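PDB 3LKE: enoyl-CoA hydratase from Bacillus halodurans, which probably hydrates the double bond of enoyl-CoA thioesters, as the enoyl-CoA hydratases of the crotonase family do. Local coordinates for residues Gly33-Thr47 with Val89-Lys102. Sequence-based numbering, arbitrary orientation.
Sequences GTSLLEAIRAGNNET and VLNHCVLEIFTSPK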
ATOM      1  N   GLY A  33       8.756  11.763 -27.786  1.00 29.78           N
ATOM      2  CA  GLY A  33       9.223  11.821 -26.414  1.00 28.19           C
ATOM      3  C   GLY A  33       9.964  13.112 -26.145  1.00 29.83           C
ATOM      4  O   GLY A  33       9.741  13.781 -25.137  1.00 28.52           O
ATOM      5  N   THR A  34      10.841  13.483 -27.068  1.00 29.44           N
ATOM      6  CA  THR A  34      11.637  14.688 -26.897  1.00 28.81           C
ATOM      7  C   THR A  34      10.771  15.943 -26.787  1.00 28.54           C
ATOM      8  O   THR A  34      11.028  16.818 -25.962  1.00 30.00           O
ATOM      9  CB  THR A  34      12.648  14.842 -28.044  1.00 32.68           C
ATOM     10  OG1 THR A  34      13.532  13.711 -28.049  1.00 32.03           O
ATOM     11  CG2 THR A  34      13.448  16.123 -27.871  1.00 34.80           C
ATOM     12  N   SER A  35       9.744  16.029 -27.622  1.00 30.43           N
ATOM     13  CA  SER A  35       8.861  17.186 -27.623  1.00 29.04           C
ATOM     14  C   SER A  35       7.982  17.174 -26.381  1.00 30.54           C
ATOM     15  O   SER A  35       7.688  18.215 -25.784  1.00 30.55           O
ATOM     16  CB  SER A  35       8.002  17.181 -28.888  1.00 33.47           C
ATOM     17  OG  SER A  35       8.825  17.316 -30.041  1.00 34.84           O
ATOM     18  N   LEU A  36       7.570  15.976 -25.990  1.00 29.17           N
ATOM     19  CA  LEU A  36       6.764  15.819 -24.796  1.00 28.49           C
ATOM     20  C   LEU A  36       7.548  16.256 -23.562  1.00 29.21           C
ATOM     21  O   LEU A  36       7.039  17.008 -22.732  1.00 26.78           O
ATOM     22  CB  LEU A  36       6.305  14.370 -24.666  1.00 25.85           C
ATOM     23  CG  LEU A  36       5.519  14.036 -23.403  1.00 27.18           C
ATOM     24  CD1 LEU A  36       4.263  14.890 -23.280  1.00 28.98           C
ATOM     25  CD2 LEU A  36       5.171  12.563 -23.405  1.00 31.10           C
ATOM     26  N   LEU A  37       8.788  15.795 -23.450  1.00 27.81           N
ATOM     27  CA  LEU A  37       9.631  16.158 -22.314  1.00 28.98           C
ATOM     28  C   LEU A  37       9.762  17.676 -22.213  1.00 32.41           C
ATOM     29  O   LEU A  37       9.617  18.264 -21.134  1.00 29.70           O
ATOM     30  CB  LEU A  37      11.013  15.520 -22.457  1.00 27.46           C
ATOM     31  CG  LEU A  37      12.020  15.798 -21.341  1.00 28.51           C
ATOM     32  CD1 LEU A  37      11.455  15.410 -19.969  1.00 30.43           C
ATOM     33  CD2 LEU A  37      13.300  15.038 -21.630  1.00 29.93           C
ATOM     34  N   GLU A  38      10.022  18.305 -23.356  1.00 32.29           N
ATOM     35  CA  GLU A  38      10.203  19.747 -23.427  1.00 32.85           C
ATOM     36  C   GLU A  38       8.958  20.489 -22.939  1.00 30.50           C
ATOM     37  O   GLU A  38       9.052  21.489 -22.227  1.00 31.65           O
ATOM     38  CB  GLU A  38      10.535  20.131 -24.873  1.00 36.99           C
ATOM     39  CG  GLU A  38      10.815  21.598 -25.116  1.00 43.73           C
ATOM     40  CD  GLU A  38      11.042  21.902 -26.591  1.00 50.02           C
ATOM     41  OE1 GLU A  38      10.992  23.095 -26.968  1.00 56.86           O
ATOM     42  OE2 GLU A  38      11.262  20.947 -27.374  1.00 48.93           O
ATOM     43  N   ALA A  39       7.789  19.979 -23.310  1.00 30.29           N
ATOM     44  CA  ALA A  39       6.525  20.569 -22.903  1.00 30.36           C
ATOM     45  C   ALA A  39       6.301  20.403 -21.400  1.00 28.99           C
ATOM     46  O   ALA A  39       5.854  21.325 -20.721  1.00 30.70           O
ATOM     47  CB  ALA A  39       5.373  19.940 -23.685  1.00 29.64           C
ATOM     48  N   ILE A  40       6.612  19.216 -20.889  1.00 28.60           N
ATOM     49  CA  ILE A  40       6.441  18.928 -19.466  1.00 30.12           C
ATOM     50  C   ILE A  40       7.307  19.847 -18.609  1.00 30.31           C
ATOM     51  O   ILE A  40       6.840  20.420 -17.622  1.00 32.42           O
ATOM     52  CB  ILE A  40       6.793  17.459 -19.147  1.00 29.49           C
ATOM     53  CG1 ILE A  40       5.750  16.519 -19.760  1.00 25.85           C
ATOM     54  CG2 ILE A  40       6.888  17.255 -17.640  1.00 31.33           C
ATOM     55  CD1 ILE A  40       6.190  15.064 -19.835  1.00 26.23           C
ATOM     56  N   ARG A  41       8.572  19.969 -18.988  1.00 32.49           N
ATOM     57  CA  ARG A  41       9.516  20.821 -18.268  1.00 34.46           C
ATOM     58  C   ARG A  41       9.089  22.284 -18.290  1.00 35.81           C
ATOM     59  O   ARG A  41       9.158  22.978 -17.272  1.00 34.04           O
ATOM     60  CB  ARG A  41      10.919  20.669 -18.859  1.00 35.52           C
ATOM     61  CG  ARG A  41      11.580  19.342 -18.509  1.00 37.38           C
ATOM     62  CD  ARG A  41      12.880  19.129 -19.269  1.00 37.28           C
ATOM     63  NE  ARG A  41      13.613  17.996 -18.716  1.00 40.44           N
ATOM     64  CZ  ARG A  41      14.583  17.340 -19.341  1.00 36.09           C
ATOM     65  NH1 ARG A  41      14.952  17.696 -20.566  1.00 40.98           N
ATOM     66  NH2 ARG A  41      15.181  16.315 -18.738  1.00 40.74           N
ATOM     67  N   ALA A  42       8.652  22.751 -19.456  1.00 37.79           N
ATOM     68  CA  ALA A  42       8.198  24.128 -19.599  1.00 37.43           C
ATOM     69  C   ALA A  42       7.021  24.414 -18.669  1.00 37.26           C
ATOM     70  O   ALA A  42       6.941  25.487 -18.068  1.00 39.80           O
ATOM     71  CB  ALA A  42       7.829  24.419 -21.045  1.00 37.31           C
ATOM     72  N   GLY A  43       6.109  23.450 -18.549  1.00 34.65           N
ATOM     73  CA  GLY A  43       4.981  23.581 -17.647  1.00 32.72           C
ATOM     74  C   GLY A  43       5.408  23.589 -16.189  1.00 36.03           C
ATOM     75  O   GLY A  43       4.867  24.355 -15.392  1.00 33.31           O
ATOM     76  N   ASN A  44       6.364  22.727 -15.844  1.00 33.19           N
ATOM     77  CA  ASN A  44       6.893  22.653 -14.481  1.00 32.21           C
ATOM     78  C   ASN A  44       7.622  23.924 -14.069  1.00 37.84           C
ATOM     79  O   ASN A  44       7.680  24.261 -12.892  1.00 37.88           O
ATOM     80  CB  ASN A  44       7.832  21.446 -14.324  1.00 32.37           C
ATOM     81  CG  ASN A  44       7.081  20.134 -14.287  1.00 26.61           C
ATOM     82  OD1 ASN A  44       5.878  20.115 -14.051  1.00 29.27           O
ATOM     83  ND2 ASN A  44       7.788  19.030 -14.514  1.00 29.46           N
ATOM     84  N   ASN A  45       8.179  24.627 -15.046  1.00 38.49           N
ATOM     85  CA  ASN A  45       8.940  25.840 -14.768  1.00 42.39           C
ATOM     86  C   ASN A  45       8.100  27.115 -14.826  1.00 43.60           C
ATOM     87  O   ASN A  45       8.591  28.194 -14.497  1.00 42.97           O
ATOM     88  CB  ASN A  45      10.137  25.957 -15.718  1.00 41.80           C
ATOM     89  CG  ASN A  45      11.240  24.964 -15.395  1.00 46.23           C
ATOM     90  OD1 ASN A  45      11.532  24.697 -14.228  1.00 46.49           O
ATOM     91  ND2 ASN A  45      11.868  24.422 -16.435  1.00 46.29           N
ATOM     92  N   GLU A  46       6.842  26.990 -15.242  1.00 40.95           N
ATOM     93  CA  GLU A  46       5.950  28.143 -15.347  1.00 43.47           C
ATOM     94  C   GLU A  46       5.276  28.447 -14.017  1.00 43.39           C
ATOM     95  O   GLU A  46       4.435  27.682 -13.544  1.00 42.27           O
ATOM     96  CB  GLU A  46       4.894  27.916 -16.429  1.00 41.56           C
ATOM     97  CG  GLU A  46       3.765  28.947 -16.424  1.00 46.36           C
ATOM     98  CD  GLU A  46       4.254  30.360 -16.696  1.00 51.08           C
ATOM     99  OE1 GLU A  46       5.084  30.537 -17.612  1.00 48.72           O
ATOM    100  OE2 GLU A  46       3.801  31.293 -15.995  1.00 54.18           O
ATOM    101  N   THR A  47       5.630  29.583 -13.422  1.00 45.33           N
ATOM    102  CA  THR A  47       5.198  29.887 -12.061  1.00 46.80           C
ATOM    103  C   THR A  47       3.723  30.253 -11.898  1.00 45.14           C
ATOM    104  O   THR A  47       3.181  30.127 -10.801  1.00 49.52           O
ATOM    105  CB  THR A  47       6.065  30.990 -11.428  1.00 50.29           C
ATOM    106  OG1 THR A  47       6.163  32.094 -12.336  1.00 51.75           O
ATOM    107  CG2 THR A  47       7.457  30.458 -11.133  1.00 52.02           C
ATOM    108  N   VAL A  89      14.776   9.350 -22.852  1.00 31.62           N
ATOM    109  CA  VAL A  89      13.844  10.455 -23.016  1.00 24.59           C
ATOM    110  C   VAL A  89      12.491  10.126 -22.390  1.00 25.25           C
ATOM    111  O   VAL A  89      11.926  10.930 -21.658  1.00 24.35           O
ATOM    112  CB  VAL A  89      13.664  10.825 -24.506  1.00 25.34           C
ATOM    113  CG1 VAL A  89      12.665  11.959 -24.656  1.00 28.09           C
ATOM    114  CG2 VAL A  89      15.009  11.223 -25.114  1.00 34.61           C
ATOM    115  N   LEU A  90      11.981   8.930 -22.660  1.00 25.78           N
ATOM    116  CA  LEU A  90      10.667   8.560 -22.134  1.00 23.02           C
ATOM    117  C   LEU A  90      10.683   8.364 -20.618  1.00 22.41           C
ATOM    118  O   LEU A  90       9.725   8.718 -19.947  1.00 24.69           O
ATOM    119  CB  LEU A  90      10.112   7.329 -22.847  1.00 23.66           C
ATOM    120  CG  LEU A  90       9.838   7.491 -24.349  1.00 24.53           C
ATOM    121  CD1 LEU A  90       9.349   6.183 -24.951  1.00 24.78           C
ATOM    122  CD2 LEU A  90       8.842   8.621 -24.619  1.00 24.46           C
ATOM    123  N   ASN A  91      11.767   7.823 -20.068  1.00 23.44           N
ATOM    124  CA  ASN A  91      11.858   7.751 -18.605  1.00 24.84           C
ATOM    125  C   ASN A  91      11.856   9.148 -17.992  1.00 25.84           C
ATOM    126  O   ASN A  91      11.251   9.386 -16.945  1.00 25.58           O
ATOM    127  CB  ASN A  91      13.095   6.978 -18.147  1.00 24.15           C
ATOM    128  CG  ASN A  91      12.976   5.499 -18.386  1.00 26.47           C
ATOM    129  OD1 ASN A  91      11.876   4.973 -18.606  1.00 24.78           O
ATOM    130  ND2 ASN A  91      14.112   4.803 -18.342  1.00 27.01           N
ATOM    131  N   HIS A  92      12.536  10.089 -18.638  1.00 24.92           N
ATOM    132  CA  HIS A  92      12.505  11.445 -18.114  1.00 25.64           C
ATOM    133  C   HIS A  92      11.119  12.071 -18.159  1.00 24.82           C
ATOM    134  O   HIS A  92      10.739  12.787 -17.237  1.00 26.08           O
ATOM    135  CB  HIS A  92      13.559  12.338 -18.767  1.00 30.15           C
ATOM    136  CG  HIS A  92      14.888  12.264 -18.087  1.00 33.31           C
ATOM    137  ND1 HIS A  92      15.138  12.880 -16.878  1.00 38.25           N
ATOM    138  CD2 HIS A  92      16.031  11.624 -18.428  1.00 42.85           C
ATOM    139  CE1 HIS A  92      16.382  12.630 -16.509  1.00 42.74           C
ATOM    140  NE2 HIS A  92      16.946  11.872 -17.432  1.00 47.30           N
ATOM    141  N   CYS A  93      10.353  11.798 -19.216  1.00 25.71           N
ATOM    142  CA  CYS A  93       8.961  12.241 -19.237  1.00 23.75           C
ATOM    143  C   CYS A  93       8.221  11.734 -17.994  1.00 23.80           C
ATOM    144  O   CYS A  93       7.537  12.492 -17.317  1.00 23.98           O
ATOM    145  CB  CYS A  93       8.241  11.742 -20.478  1.00 23.21           C
ATOM    146  SG  CYS A  93       8.807  12.539 -21.998  1.00 26.44           S
ATOM    147  N   VAL A  94       8.356  10.444 -17.705  1.00 22.77           N
ATOM    148  CA  VAL A  94       7.662   9.872 -16.537  1.00 22.56           C
ATOM    149  C   VAL A  94       8.077  10.556 -15.226  1.00 25.19           C
ATOM    150  O   VAL A  94       7.240  10.915 -14.394  1.00 23.32           O
ATOM    151  CB  VAL A  94       7.896   8.341 -16.414  1.00 23.07           C
ATOM    152  CG1 VAL A  94       7.313   7.821 -15.097  1.00 23.66           C
ATOM    153  CG2 VAL A  94       7.290   7.608 -17.607  1.00 24.49           C
ATOM    154  N   LEU A  95       9.380  10.728 -15.050  1.00 24.78           N
ATOM    155  CA  LEU A  95       9.920  11.276 -13.813  1.00 27.91           C
ATOM    156  C   LEU A  95       9.508  12.739 -13.652  1.00 26.79           C
ATOM    157  O   LEU A  95       9.141  13.173 -12.566  1.00 24.59           O
ATOM    158  CB  LEU A  95      11.445  11.114 -13.794  1.00 27.11           C
ATOM    159  CG  LEU A  95      12.158  11.382 -12.468  1.00 29.52           C
ATOM    160  CD1 LEU A  95      11.539  10.555 -11.358  1.00 26.55           C
ATOM    161  CD2 LEU A  95      13.653  11.082 -12.630  1.00 33.34           C
ATOM    162  N   GLU A  96       9.553  13.485 -14.753  1.00 25.89           N
ATOM    163  CA  GLU A  96       9.191  14.914 -14.758  1.00 26.93           C
ATOM    164  C   GLU A  96       7.704  15.177 -14.540  1.00 24.03           C
ATOM    165  O   GLU A  96       7.323  16.193 -13.971  1.00 25.04           O
ATOM    166  CB  GLU A  96       9.653  15.568 -16.060  1.00 31.18           C
ATOM    167  CG  GLU A  96      11.133  15.424 -16.295  1.00 37.58           C
ATOM    168  CD  GLU A  96      11.909  16.664 -15.920  1.00 40.18           C
ATOM    169  OE1 GLU A  96      11.301  17.608 -15.360  1.00 45.97           O
ATOM    170  OE2 GLU A  96      13.128  16.680 -16.181  1.00 43.84           O
ATOM    171  N   ILE A  97       6.857  14.255 -14.976  1.00 24.02           N
ATOM    172  CA  ILE A  97       5.451  14.337 -14.613  1.00 21.09           C
ATOM    173  C   ILE A  97       5.332  14.072 -13.122  1.00 24.03           C
ATOM    174  O   ILE A  97       4.748  14.859 -12.394  1.00 23.75           O
ATOM    175  CB  ILE A  97       4.602  13.310 -15.381  1.00 20.47           C
ATOM    176  CG1 ILE A  97       4.614  13.639 -16.875  1.00 23.14           C
ATOM    177  CG2 ILE A  97       3.154  13.288 -14.861  1.00 23.52           C
ATOM    178  CD1 ILE A  97       3.986  12.567 -17.736  1.00 25.31           C
ATOM    179  N   PHE A  98       5.916  12.964 -12.680  1.00 22.74           N
ATOM    180  CA  PHE A  98       5.814  12.561 -11.288  1.00 24.38           C
ATOM    181  C   PHE A  98       6.258  13.652 -10.323  1.00 23.33           C
ATOM    182  O   PHE A  98       5.648  13.848  -9.277  1.00 25.15           O
ATOM    183  CB  PHE A  98       6.644  11.305 -11.037  1.00 24.60           C
ATOM    184  CG  PHE A  98       6.400  10.695  -9.687  1.00 22.12           C
ATOM    185  CD1 PHE A  98       5.267   9.932  -9.451  1.00 22.46           C
ATOM    186  CD2 PHE A  98       7.309  10.873  -8.657  1.00 26.11           C
ATOM    187  CE1 PHE A  98       5.048   9.358  -8.204  1.00 22.81           C
ATOM    188  CE2 PHE A  98       7.087  10.299  -7.398  1.00 25.50           C
ATOM    189  CZ  PHE A  98       5.963   9.544  -7.182  1.00 22.32           C
ATOM    190  N   THR A  99       7.333  14.353 -10.664  1.00 23.96           N
ATOM    191  CA  THR A  99       7.876  15.362  -9.762  1.00 24.39           C
ATOM    192  C   THR A  99       7.331  16.758 -10.059  1.00 27.13           C
ATOM    193  O   THR A  99       7.832  17.750  -9.531  1.00 29.38           O
ATOM    194  CB  THR A  99       9.421  15.417  -9.806  1.00 27.28           C
ATOM    195  OG1 THR A  99       9.867  15.645 -11.151  1.00 28.90           O
ATOM    196  CG2 THR A  99      10.042  14.114  -9.287  1.00 25.48           C
ATOM    197  N   SER A 100       6.324  16.847 -10.920  1.00 26.58           N
ATOM    198  CA  SER A 100       5.719  18.150 -11.190  1.00 28.19           C
ATOM    199  C   SER A 100       5.133  18.752  -9.920  1.00 27.38           C
ATOM    200  O   SER A 100       4.474  18.056  -9.151  1.00 26.47           O
ATOM    201  CB  SER A 100       4.616  18.034 -12.232  1.00 27.45           C
ATOM    202  OG  SER A 100       3.983  19.296 -12.431  1.00 28.77           O
ATOM    203  N   PRO A 101       5.370  20.054  -9.692  1.00 26.46           N
ATOM    204  CA  PRO A 101       4.743  20.796  -8.588  1.00 27.62           C
ATOM    205  C   PRO A 101       3.292  21.192  -8.880  1.00 27.17           C
ATOM    206  O   PRO A 101       2.555  21.603  -7.975  1.00 25.69           O
ATOM    207  CB  PRO A 101       5.610  22.052  -8.483  1.00 31.30           C
ATOM    208  CG  PRO A 101       6.087  22.276  -9.896  1.00 30.39           C
ATOM    209  CD  PRO A 101       6.316  20.890 -10.461  1.00 28.76           C
ATOM    210  N   LYS A 102       2.882  21.056 -10.143  1.00 26.54           N
ATOM    211  CA  LYS A 102       1.533  21.411 -10.563  1.00 26.81           C
ATOM    212  C   LYS A 102       0.623  20.209 -10.426  1.00 27.46           C
ATOM    213  O   LYS A 102       1.095  19.068 -10.425  1.00 27.05           O
ATOM    214  CB  LYS A 102       1.535  21.850 -12.037  1.00 28.34           C
ATOM    215  CG  LYS A 102       2.690  22.761 -12.398  1.00 29.25           C
ATOM    216  CD  LYS A 102       2.621  24.038 -11.591  1.00 30.27           C
ATOM    217  CE  LYS A 102       3.741  25.000 -11.977  1.00 33.67           C
ATOM    218  NZ  LYS A 102       3.582  26.300 -11.264  1.00 36.11           N
TER
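L37 drops as a knob among V89, H92, C93 and E96, its CD1 3.7 Å from E96 CG. C93 answers in the other direction: its side chain settles among G33, L36, L37 and I40, SG against the first three and CB toward I40 CD1. At G33 the helices come so close that V89 CG1 lies 3.3 Å from G33 C, and with no side chain at G33, L90 CD2 can lie close to its CA. Farther along, I40 CD1 meets I97 CG1 at 3.6 Å, while CG2, anti to the backbone N, lies against E96 CB.

On the more open flank R41 grips E96 side-on, NE and NH2 both reaching OE2, with NE 2.9 Å from it and nearly straight at 165°. OE2 lies in the guanidinium plane, yet NE comes from above the carboxylate, the two planes standing 77° apart; L37 CD2 sits over one guanidinium face, toward its rim. A leucine at R41 would probably leave the E96 carboxylate without its countercharge and free to swing.

Near the C-terminal end of helix 33-45, N44 splits its amide: ND2 gives to E96 O at 2.9 Å, and OD1 takes the S100 hydroxyl at 2.6 Å. The same OG accepts from K102 N in an ST turn; this ties the amide to the turn that leads into strand 103-108. K102 bends at its second side-chain torsion to bring NZ 2.8 Å from E46 O, and NZ also bonds I49 O. With axes 8.8 Å apart and crossing at 25°, this is knobs-into-holes packing of near-parallel helices, each leading into a parallel strand, 51-56 or 103-108, of the crotonase fold.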